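Local atomic coordinates of Pre-mRNA-processing-splicing factor 8 (Cryptococcus gattii serotype B, PDB entry 6MWY), a protein that contains an intein, a protein element that probably excises itself from the host splicing factor and joins the flanking sequences with a new peptide bond. Residues T49-A54 with I59-V64; I93-L98 with Y155-S160; S110-R115 with A175-I180. All coordinates share one frame; numbering follows the deposited sequence.

Contact 1: residues T49-A54 with I59-V64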
loop_
_atom_site.group_PDB
_atom_site.type_symbol
_atom_site.label_atom_id
_atom_site.label_comp_id
_atom_site.label_asym_id
_atom_site.label_seq_id
_atom_site.Cartn_x
_atom_site.Cartn_y
_atom_site.Cartn_z
ATOM N N THR A 49 -7.703 7.144 -1.813
ATOM C CA THR A 49 -7.196 5.896 -2.365
ATOM C C THR A 49 -8.334 4.896 -2.518
ATOM O O THR A 49 -9.121 4.687 -1.592
ATOM C CB THR A 49 -6.110 5.326 -1.453
ATOM O OG1 THR A 49 -5.139 6.343 -1.179
ATOM C CG2 THR A 49 -5.427 4.135 -2.108
ATOM N N ARG A 50 -8.425 4.281 -3.691
ATOM C CA ARG A 50 -9.504 3.353 -3.999
ATOM C C ARG A 50 -8.994 1.926 -3.833
ATOM O O ARG A 50 -7.974 1.551 -4.421
ATOM C CB ARG A 50 -10.033 3.598 -5.414
ATOM C CG ARG A 50 -10.694 4.966 -5.605
ATOM C CD ARG A 50 -10.225 5.646 -6.885
ATOM N NE ARG A 50 -10.257 4.740 -8.028
ATOM C CZ ARG A 50 -9.453 4.844 -9.080
ATOM N NH1 ARG A 50 -8.549 5.814 -9.132
ATOM N NH2 ARG A 50 -9.547 3.976 -10.077
ATOM N N LEU A 51 -9.691 1.146 -3.011
ATOM C CA LEU A 51 -9.403 -0.262 -2.784
ATOM C C LEU A 51 -10.489 -1.111 -3.429
ATOM O O LEU A 51 -11.559 -0.620 -3.797
ATOM C CB LEU A 51 -9.312 -0.567 -1.285
ATOM C CG LEU A 51 -8.492 0.429 -0.464
ATOM C CD1 LEU A 51 -8.570 0.105 1.020
ATOM C CD2 LEU A 51 -7.050 0.448 -0.942
ATOM N N LEU A 52 -10.206 -2.405 -3.554
ATOM C CA LEU A 52 -11.138 -3.359 -4.138
ATOM C C LEU A 52 -11.918 -4.056 -3.033
ATOM O O LEU A 52 -11.327 -4.570 -2.079
ATOM C CB LEU A 52 -10.399 -4.392 -4.992
ATOM C CG LEU A 52 -9.743 -3.895 -6.278
ATOM C CD1 LEU A 52 -9.078 -5.044 -7.015
ATOM C CD2 LEU A 52 -10.773 -3.223 -7.163
ATOM N N ARG A 53 -13.244 -4.068 -3.159
ATOM C CA ARG A 53 -14.048 -4.842 -2.231
ATOM C C ARG A 53 -13.934 -6.328 -2.563
ATOM O O ARG A 53 -13.279 -6.731 -3.529
ATOM C CB ARG A 53 -15.510 -4.398 -2.274
ATOM C CG ARG A 53 -15.712 -2.898 -2.141
ATOM C CD ARG A 53 -17.181 -2.534 -2.293
ATOM N NE ARG A 53 -17.842 -2.333 -1.007
ATOM C CZ ARG A 53 -18.309 -1.162 -0.588
ATOM N NH1 ARG A 53 -18.196 -0.089 -1.361
ATOM N NH2 ARG A 53 -18.897 -1.064 0.597
ATOM N N ALA A 54 -14.590 -7.155 -1.745
ATOM C CA ALA A 54 -14.533 -8.596 -1.964
ATOM C C ALA A 54 -15.187 -8.994 -3.281
ATOM O O ALA A 54 -14.825 -10.021 -3.868
ATOM C CB ALA A 54 -15.191 -9.334 -0.798
ATOM N N ILE A 59 -13.953 1.001 -3.459
ATOM C CA ILE A 59 -14.376 1.683 -2.242
ATOM C C ILE A 59 -13.260 2.624 -1.807
ATOM O O ILE A 59 -12.077 2.270 -1.858
ATOM C CB ILE A 59 -14.737 0.677 -1.132
ATOM C CG1 ILE A 59 -15.176 1.403 0.143
ATOM C CG2 ILE A 59 -13.571 -0.266 -0.853
ATOM C CD1 ILE A 59 -15.608 0.474 1.260
ATOM N N LEU A 60 -13.618 3.838 -1.403
ATOM C CA LEU A 60 -12.615 4.756 -0.883
ATOM C C LEU A 60 -12.117 4.271 0.473
ATOM O O LEU A 60 -12.877 3.707 1.265
ATOM C CB LEU A 60 -13.191 6.168 -0.770
ATOM C CG LEU A 60 -13.484 6.888 -2.087
ATOM C CD1 LEU A 60 -14.022 8.286 -1.825
ATOM C CD2 LEU A 60 -12.237 6.950 -2.955
ATOM N N VAL A 61 -10.824 4.486 0.737
ATOM C CA VAL A 61 -10.240 3.993 1.981
ATOM C C VAL A 61 -10.841 4.724 3.176
ATOM O O VAL A 61 -11.002 4.147 4.259
ATOM C CB VAL A 61 -8.702 4.107 1.946
ATOM C CG1 VAL A 61 -8.264 5.552 1.753
ATOM C CG2 VAL A 61 -8.100 3.523 3.214
ATOM N N GLU A 62 -11.202 5.999 2.998
ATOM C CA GLU A 62 -11.851 6.732 4.077
ATOM C C GLU A 62 -13.271 6.250 4.340
ATOM O O GLU A 62 -13.832 6.573 5.392
ATOM C CB GLU A 62 -11.849 8.236 3.773
ATOM C CG GLU A 62 -12.670 8.659 2.560
ATOM C CD GLU A 62 -11.832 8.853 1.305
ATOM O OE1 GLU A 62 -10.836 8.122 1.125
ATOM O OE2 GLU A 62 -12.175 9.742 0.496
ATOM N N ASP A 63 -13.862 5.479 3.427
ATOM C CA ASP A 63 -15.197 4.931 3.624
ATOM C C ASP A 63 -15.190 3.503 4.159
ATOM O O ASP A 63 -16.262 2.978 4.482
ATOM C CB ASP A 63 -15.993 4.976 2.313
ATOM C CG ASP A 63 -16.328 6.393 1.882
ATOM O OD1 ASP A 63 -16.524 7.259 2.763
ATOM O OD2 ASP A 63 -16.403 6.642 0.659
ATOM N N VAL A 64 -14.022 2.864 4.259
ATOM C CA VAL A 64 -13.950 1.518 4.816
ATOM C C VAL A 64 -14.357 1.556 6.282
ATOM O O VAL A 64 -13.784 2.307 7.084
ATOM C CB VAL A 64 -12.539 0.931 4.652
ATOM C CG1 VAL A 64 -12.447 -0.405 5.375
ATOM C CG2 VAL A 64 -12.180 0.784 3.174
#

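Contact 2: residues I93-L98 with Y155-S160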
loop_
_atom_site.group_PDB
_atom_site.type_symbol
_atom_site.label_atom_id
_atom_site.label_comp_id
_atom_site.label_asym_id
_atom_site.label_seq_id
_atom_site.Cartn_x
_atom_site.Cartn_y
_atom_site.Cartn_z
ATOM N N ILE A 93 4.937 7.876 -2.951
ATOM C CA ILE A 93 5.817 6.943 -3.638
ATOM C C ILE A 93 5.433 6.972 -5.111
ATOM O O ILE A 93 4.334 6.544 -5.486
ATOM C CB ILE A 93 5.702 5.529 -3.051
ATOM C CG1 ILE A 93 6.007 5.559 -1.553
ATOM C CG2 ILE A 93 6.624 4.565 -3.781
ATOM C CD1 ILE A 93 5.690 4.270 -0.831
ATOM N N LYS A 94 6.329 7.505 -5.937
ATOM C CA LYS A 94 6.145 7.573 -7.381
ATOM C C LYS A 94 6.703 6.302 -8.006
ATOM O O LYS A 94 7.924 6.092 -8.022
ATOM C CB LYS A 94 6.840 8.801 -7.962
ATOM C CG LYS A 94 5.996 10.054 -7.991
ATOM C CD LYS A 94 6.647 11.102 -8.879
ATOM C CE LYS A 94 5.703 12.255 -9.170
ATOM N NZ LYS A 94 5.360 13.003 -7.932
ATOM N N ALA A 95 5.808 5.460 -8.508
ATOM C CA ALA A 95 6.153 4.324 -9.346
ATOM C C ALA A 95 5.793 4.633 -10.794
ATOM O O ALA A 95 5.018 5.547 -11.086
ATOM C CB ALA A 95 5.428 3.060 -8.878
ATOM N N ASP A 96 6.375 3.863 -11.707
ATOM C CA ASP A 96 6.101 4.067 -13.120
ATOM C C ASP A 96 4.728 3.508 -13.486
ATOM O O ASP A 96 4.191 2.617 -12.821
ATOM C CB ASP A 96 7.192 3.423 -13.977
ATOM C CG ASP A 96 7.545 2.023 -13.520
ATOM O OD1 ASP A 96 7.005 1.581 -12.483
ATOM O OD2 ASP A 96 8.363 1.366 -14.196
ATOM N N GLU A 97 4.155 4.068 -14.555
ATOM C CA GLU A 97 2.836 3.699 -15.066
ATOM C C GLU A 97 1.727 3.928 -14.043
ATOM O O GLU A 97 0.802 4.710 -14.288
ATOM C CB GLU A 97 2.819 2.237 -15.524
ATOM C CG GLU A 97 3.799 1.914 -16.636
ATOM C CD GLU A 97 4.843 0.907 -16.205
ATOM O OE1 GLU A 97 5.080 0.786 -14.985
ATOM O OE2 GLU A 97 5.420 0.229 -17.082
ATOM N N LEU A 98 1.812 3.254 -12.899
ATOM C CA LEU A 98 0.714 3.243 -11.943
ATOM C C LEU A 98 0.622 4.548 -11.157
ATOM O O LEU A 98 1.587 5.313 -11.051
ATOM C CB LEU A 98 0.864 2.074 -10.972
ATOM C CG LEU A 98 0.293 0.740 -11.452
ATOM C CD1 LEU A 98 0.218 -0.230 -10.286
ATOM C CD2 LEU A 98 -1.074 0.924 -12.115
ATOM N N TYR A 155 14.376 -2.815 -5.182
ATOM C CA TYR A 155 13.057 -3.160 -4.676
ATOM C C TYR A 155 11.993 -2.932 -5.740
ATOM O O TYR A 155 12.146 -2.096 -6.633
ATOM C CB TYR A 155 12.725 -2.348 -3.424
ATOM C CG TYR A 155 13.570 -2.718 -2.229
ATOM C CD1 TYR A 155 14.815 -2.142 -2.033
ATOM C CD2 TYR A 155 13.126 -3.653 -1.304
ATOM C CE1 TYR A 155 15.594 -2.481 -0.945
ATOM C CE2 TYR A 155 13.896 -3.998 -0.212
ATOM C CZ TYR A 155 15.130 -3.408 -0.038
ATOM O OH TYR A 155 15.903 -3.750 1.047
ATOM N N ARG A 156 10.909 -3.696 -5.637
ATOM C CA ARG A 156 9.811 -3.604 -6.586
ATOM C C ARG A 156 8.494 -3.684 -5.834
ATOM O O ARG A 156 8.322 -4.551 -4.975
ATOM C CB ARG A 156 9.864 -4.731 -7.629
ATOM C CG ARG A 156 11.217 -4.968 -8.269
ATOM C CD ARG A 156 11.475 -4.032 -9.431
ATOM N NE ARG A 156 12.738 -4.372 -10.074
ATOM C CZ ARG A 156 13.922 -3.923 -9.673
ATOM N NH1 ARG A 156 15.022 -4.294 -10.311
ATOM N NH2 ARG A 156 14.005 -3.098 -8.637
ATOM N N LEU A 157 7.576 -2.777 -6.154
ATOM C CA LEU A 157 6.181 -3.017 -5.830
ATOM C C LEU A 157 5.644 -4.103 -6.759
ATOM O O LEU A 157 6.244 -4.423 -7.788
ATOM C CB LEU A 157 5.364 -1.728 -5.966
ATOM C CG LEU A 157 5.618 -0.595 -4.962
ATOM C CD1 LEU A 157 5.346 0.766 -5.590
ATOM C CD2 LEU A 157 4.764 -0.772 -3.714
ATOM N N PHE A 158 4.508 -4.689 -6.392
ATOM C CA PHE A 158 3.978 -5.758 -7.225
ATOM C C PHE A 158 2.462 -5.795 -7.128
ATOM O O PHE A 158 1.864 -5.334 -6.153
ATOM C CB PHE A 158 4.592 -7.118 -6.853
ATOM C CG PHE A 158 4.112 -7.672 -5.541
ATOM C CD1 PHE A 158 4.596 -7.177 -4.341
ATOM C CD2 PHE A 158 3.195 -8.708 -5.511
ATOM C CE1 PHE A 158 4.159 -7.696 -3.136
ATOM C CE2 PHE A 158 2.756 -9.231 -4.312
ATOM C CZ PHE A 158 3.237 -8.725 -3.122
ATOM N N ARG A 159 1.849 -6.343 -8.173
ATOM C CA ARG A 159 0.406 -6.470 -8.272
ATOM C C ARG A 159 0.047 -7.920 -8.565
ATOM O O ARG A 159 0.882 -8.712 -9.007
ATOM C CB ARG A 159 -0.163 -5.565 -9.371
ATOM C CG ARG A 159 0.442 -5.831 -10.729
ATOM C CD ARG A 159 -0.574 -5.643 -11.836
ATOM N NE ARG A 159 -0.955 -4.247 -12.006
ATOM C CZ ARG A 159 -0.291 -3.384 -12.766
ATOM N NH1 ARG A 159 0.792 -3.772 -13.425
ATOM N NH2 ARG A 159 -0.712 -2.134 -12.868
ATOM N N SER A 160 -1.213 -8.256 -8.316
ATOM C CA SER A 160 -1.728 -9.595 -8.557
ATOM C C SER A 160 -2.554 -9.596 -9.837
ATOM O O SER A 160 -3.434 -8.749 -10.016
ATOM C CB SER A 160 -2.575 -10.074 -7.377
ATOM O OG SER A 160 -2.971 -11.423 -7.554
#

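Contact 3: residues S110-R115 with A175-I180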
loop_
_atom_site.group_PDB
_atom_site.type_symbol
_atom_site.label_atom_id
_atom_site.label_comp_id
_atom_site.label_asym_id
_atom_site.label_seq_id
_atom_site.Cartn_x
_atom_site.Cartn_y
_atom_site.Cartn_z
ATOM N N SER A 110 4.902 -4.047 0.977
ATOM C CA SER A 110 5.176 -5.415 0.549
ATOM C C SER A 110 5.874 -5.337 -0.804
ATOM O O SER A 110 5.237 -5.061 -1.826
ATOM C CB SER A 110 3.880 -6.213 0.471
ATOM O OG SER A 110 3.296 -6.355 1.753
ATOM N N LEU A 111 7.185 -5.572 -0.816
ATOM C CA LEU A 111 8.025 -5.369 -1.986
ATOM C C LEU A 111 8.750 -6.663 -2.353
ATOM O O LEU A 111 8.772 -7.637 -1.593
ATOM C CB LEU A 111 9.040 -4.250 -1.736
ATOM C CG LEU A 111 8.555 -2.918 -1.161
ATOM C CD1 LEU A 111 9.724 -1.968 -0.979
ATOM C CD2 LEU A 111 7.502 -2.297 -2.056
ATOM N N TYR A 112 9.356 -6.652 -3.539
ATOM C CA TYR A 112 10.240 -7.715 -3.987
ATOM C C TYR A 112 11.646 -7.156 -4.134
ATOM O O TYR A 112 11.826 -6.016 -4.569
ATOM C CB TYR A 112 9.776 -8.315 -5.310
ATOM C CG TYR A 112 8.791 -9.444 -5.150
ATOM C CD1 TYR A 112 9.216 -10.710 -4.776
ATOM C CD2 TYR A 112 7.435 -9.245 -5.372
ATOM C CE1 TYR A 112 8.320 -11.750 -4.627
ATOM C CE2 TYR A 112 6.530 -10.278 -5.226
ATOM C CZ TYR A 112 6.979 -11.527 -4.854
ATOM O OH TYR A 112 6.082 -12.558 -4.707
ATOM N N LYS A 113 12.637 -7.963 -3.780
ATOM C CA LYS A 113 14.028 -7.541 -3.779
ATOM C C LYS A 113 14.843 -8.466 -4.672
ATOM O O LYS A 113 14.595 -9.677 -4.723
ATOM C CB LYS A 113 14.590 -7.530 -2.352
ATOM C CG LYS A 113 16.050 -7.121 -2.241
ATOM C CD LYS A 113 16.431 -6.851 -0.791
ATOM C CE LYS A 113 17.931 -6.637 -0.626
ATOM N NZ LYS A 113 18.312 -6.547 0.815
ATOM N N GLU A 114 15.816 -7.890 -5.379
ATOM C CA GLU A 114 16.605 -8.636 -6.351
ATOM C C GLU A 114 17.497 -9.675 -5.681
ATOM O O GLU A 114 17.535 -9.772 -4.450
ATOM C CB GLU A 114 17.466 -7.683 -7.180
ATOM C CG GLU A 114 16.691 -6.635 -7.962
ATOM C CD GLU A 114 17.610 -5.606 -8.591
ATOM O OE1 GLU A 114 18.773 -5.515 -8.146
ATOM O OE2 GLU A 114 17.181 -4.897 -9.525
ATOM N N ARG A 115 18.209 -10.455 -6.492
ATOM C CA ARG A 115 19.204 -11.407 -6.005
ATOM C C ARG A 115 18.616 -12.387 -4.990
ATOM O O ARG A 115 17.440 -12.745 -5.067
ATOM C CB ARG A 115 20.393 -10.655 -5.392
ATOM C CG ARG A 115 21.688 -11.447 -5.345
ATOM C CD ARG A 115 22.799 -10.639 -4.689
ATOM N NE ARG A 115 24.101 -11.292 -4.813
ATOM C CZ ARG A 115 25.011 -10.976 -5.729
ATOM N NH1 ARG A 115 24.769 -10.010 -6.605
ATOM N NH2 ARG A 115 26.168 -11.623 -5.769
ATOM N N ALA A 175 1.576 -11.485 -11.310
ATOM C CA ALA A 175 2.989 -11.506 -10.947
ATOM C C ALA A 175 3.778 -10.453 -11.721
ATOM O O ALA A 175 4.805 -10.755 -12.329
ATOM C CB ALA A 175 3.577 -12.886 -11.188
ATOM N N THR A 176 3.291 -9.217 -11.693
ATOM C CA THR A 176 3.938 -8.097 -12.358
ATOM C C THR A 176 4.762 -7.307 -11.349
ATOM O O THR A 176 4.303 -7.033 -10.237
ATOM C CB THR A 176 2.899 -7.183 -13.014
ATOM O OG1 THR A 176 2.031 -7.963 -13.846
ATOM C CG2 THR A 176 3.573 -6.108 -13.859
ATOM N N LEU A 177 5.985 -6.952 -11.738
ATOM C CA LEU A 177 6.870 -6.145 -10.909
ATOM C C LEU A 177 6.875 -4.705 -11.404
ATOM O O LEU A 177 6.740 -4.449 -12.605
ATOM C CB LEU A 177 8.297 -6.705 -10.904
ATOM C CG LEU A 177 8.568 -7.921 -10.015
ATOM C CD1 LEU A 177 7.936 -7.724 -8.644
ATOM C CD2 LEU A 177 8.079 -9.204 -10.667
ATOM N N LEU A 178 7.033 -3.769 -10.470
ATOM C CA LEU A 178 6.981 -2.340 -10.747
ATOM C C LEU A 178 8.123 -1.663 -10.008
ATOM O O LEU A 178 8.299 -1.882 -8.806
ATOM C CB LEU A 178 5.642 -1.742 -10.300
ATOM C CG LEU A 178 4.386 -2.484 -10.751
ATOM C CD1 LEU A 178 3.221 -2.199 -9.817
ATOM C CD2 LEU A 178 4.040 -2.102 -12.179
ATOM N N HIS A 179 8.891 -0.840 -10.714
ATOM C CA HIS A 179 10.037 -0.180 -10.103
ATOM C C HIS A 179 9.594 1.041 -9.310
ATOM O O HIS A 179 8.792 1.851 -9.786
ATOM C CB HIS A 179 11.058 0.228 -11.164
ATOM C CG HIS A 179 11.728 -0.929 -11.835
ATOM N ND1 HIS A 179 11.125 -1.656 -12.838
ATOM C CD2 HIS A 179 12.945 -1.491 -11.641
ATOM C CE1 HIS A 179 11.943 -2.615 -13.236
ATOM N NE2 HIS A 179 13.053 -2.537 -12.526
ATOM N N ILE A 180 10.117 1.163 -8.093
ATOM C CA ILE A 180 9.941 2.366 -7.289
ATOM C C ILE A 180 10.945 3.406 -7.776
ATOM O O ILE A 180 12.159 3.208 -7.668
ATOM C CB ILE A 180 10.127 2.070 -5.794
ATOM C CG1 ILE A 180 9.119 1.021 -5.327
ATOM C CG2 ILE A 180 10.010 3.347 -4.972
ATOM C CD1 ILE A 180 9.332 0.566 -3.895
#

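Contact 1: residues T49-A54 with I59-V64
Thr49 and Val61 meet just beyond the paired strands 50-52 and 58-60 of a short beta hairpin, within a domain of the Hint family to which inteins belong. Thr49 O accepts the backbone N-H of Val61 at 2.9 Å, the donor lying almost in line with the carbonyl bond. On the side-chain side, CB of Thr49 rests against CG1 of Val61 (3.9 Å), while the threonine hydroxyl turns to Gln46 O. Arg50 and Leu60 follow as an antiparallel non-hydrogen-bonded pair. Their side chains lie on the same face of the hairpin and cross at a slant, CG of Arg50 meeting the Leu60 CD2 branch at 3.7 Å. Beyond this aliphatic contact the arginine leads away from Leu60, and its NE makes a salt bridge with Glu58. Leu51 and Ile59 then form a hydrogen-bonded pair: Leu51 N reaches Ile59 O in a nearly straight bond (2.9 Å, 170° at the hydrogen), and Ile59 N returns a more bent one to Leu51 O. The other face of the hairpin, carrying these two residues, is the buried one. Here CD1 of Leu51 touches two valine methyls, 4.1 Å from Val61 CG2 and 4.3 Å from Val64 CG2, and Phe195 of strand 190-197 packs against all three residues. Past the strand end, Arg53 crosses Ile59 at about a right angle. The isoleucine is fully extended, with CG1 anti to its backbone N (chi1 180°), which carries its terminal methyl out under the arginine's head group. The methylene CG of Arg53 touches Ile59 CG2, and the chain then bends at chi3, so that one face of the guanidinium covers Ile59 CD1 toward the rim, 3.7 Å from CZ.

Contact 2: residues I93-L98 with Y155-S160
In Leu157 a chi1 of -68° sets CG anti to the carbonyl carbon and carries the CD1 branch to Ala95, whereas in Arg159 a chi1 of 57° holds CG between the backbone N and the carbonyl carbon, and bends at chi2 and chi3 bring the guanidinium to Leu98. The first pairing spans second-neighbour strands of the six-stranded antiparallel sheet in this Hint-family domain: strand 176-185 lies between 91-95 and 155-159 and bonds to each through its backbone. Leu98 belongs to the loop that follows strand 91-95. The two segments share no hydrogen bond, and their nearest alpha carbons, those of Ala95 and Leu157, are 8.1 Å apart. Side chains on one face of the sheet make the contact instead. The apolar half is buried. CD1 of Leu157 lies 4.0 Å from Ala95 CB and 4.4 Å from Ile93 CG2, so a single methyl touches alternate residues of the strand. Leu109 and Leu111 of strand 108-113 extend this layer, on Ile93 and Leu157 respectively. Toward the other end the chemistry is mixed. Arg159 and Leu98 cross at a slant; the CD2 branch meets the edge of the guanidinium, near its plane, while CD1 stands above the plane at the NH2 end. The contact there is of van der Waals kind, and Arg159 NE makes a weak hydrogen bond to Asp207 O. The CZ-NH2 bond of Arg159 is aimed nearly at Leu98 CD2, 3.2 Å from NH2, and CD1 sits 3.3 Å from the same nitrogen, off to one side.

Contact 3: residues S110-R115 with A175-I180
Tyr112 and Leu177 mark the closest backbone approach, with alpha carbons 7.9 Å apart and strand 155-159 running between the two segments, so that no hydrogen bond links them directly. The side chains bridge the gap in two places, on opposite faces of the sheet. On one face the CD1 methyl of Ile180 stands at the fork of Leu111, 3.9 Å from both CD1 and CD2, the two side chains meeting at about a right angle. Ile180 reaches that far because its chain is extended, with CG1 anti to the carbonyl carbon (chi1 -59°) and chi2 near 180°. This pair is buried; Phe144 of helix 141-146 packs on both partners, and Leu157 of the intervening strand touches Leu111. On the other face CD1 of Leu177 comes up obliquely to the Tyr112 ring, 3.6 Å from CD2 and 3.9 Å from CB, so one methyl meets the ring at its CB end. Phe158 meets the same tyrosine ring edge-to-face. Farther along, Glu114 makes a salt bridge with Arg156 of the middle strand. Methyl contacts that reach over a central strand, on both of its faces, are the second-neighbour packing of a twisted antiparallel sheet, here the six-stranded one of an intein's Hint-type domain.

How the contacts relate
Contact 1 differs from the other two in kind: its adjacent hairpin strands are stitched by backbone hydrogen bonds, whereas contacts 2 and 3 reach across an intervening strand through side chains alone, contact 2 also involving the loop after strand 91-95. Contact 1 is also remote, its centre 19 Å from that of contact 2 and on the far side of the chain's centre from contact 3. Contacts 2 and 3 interlock in one sheet. The strand of 175-180 lies between the strands of contact 2, and that of 155-160 lies between those of contact 3. Arg156 ties the two together. Contact 2 is the most buried overall, yet all three mix buried apolar groups with partly exposed residues.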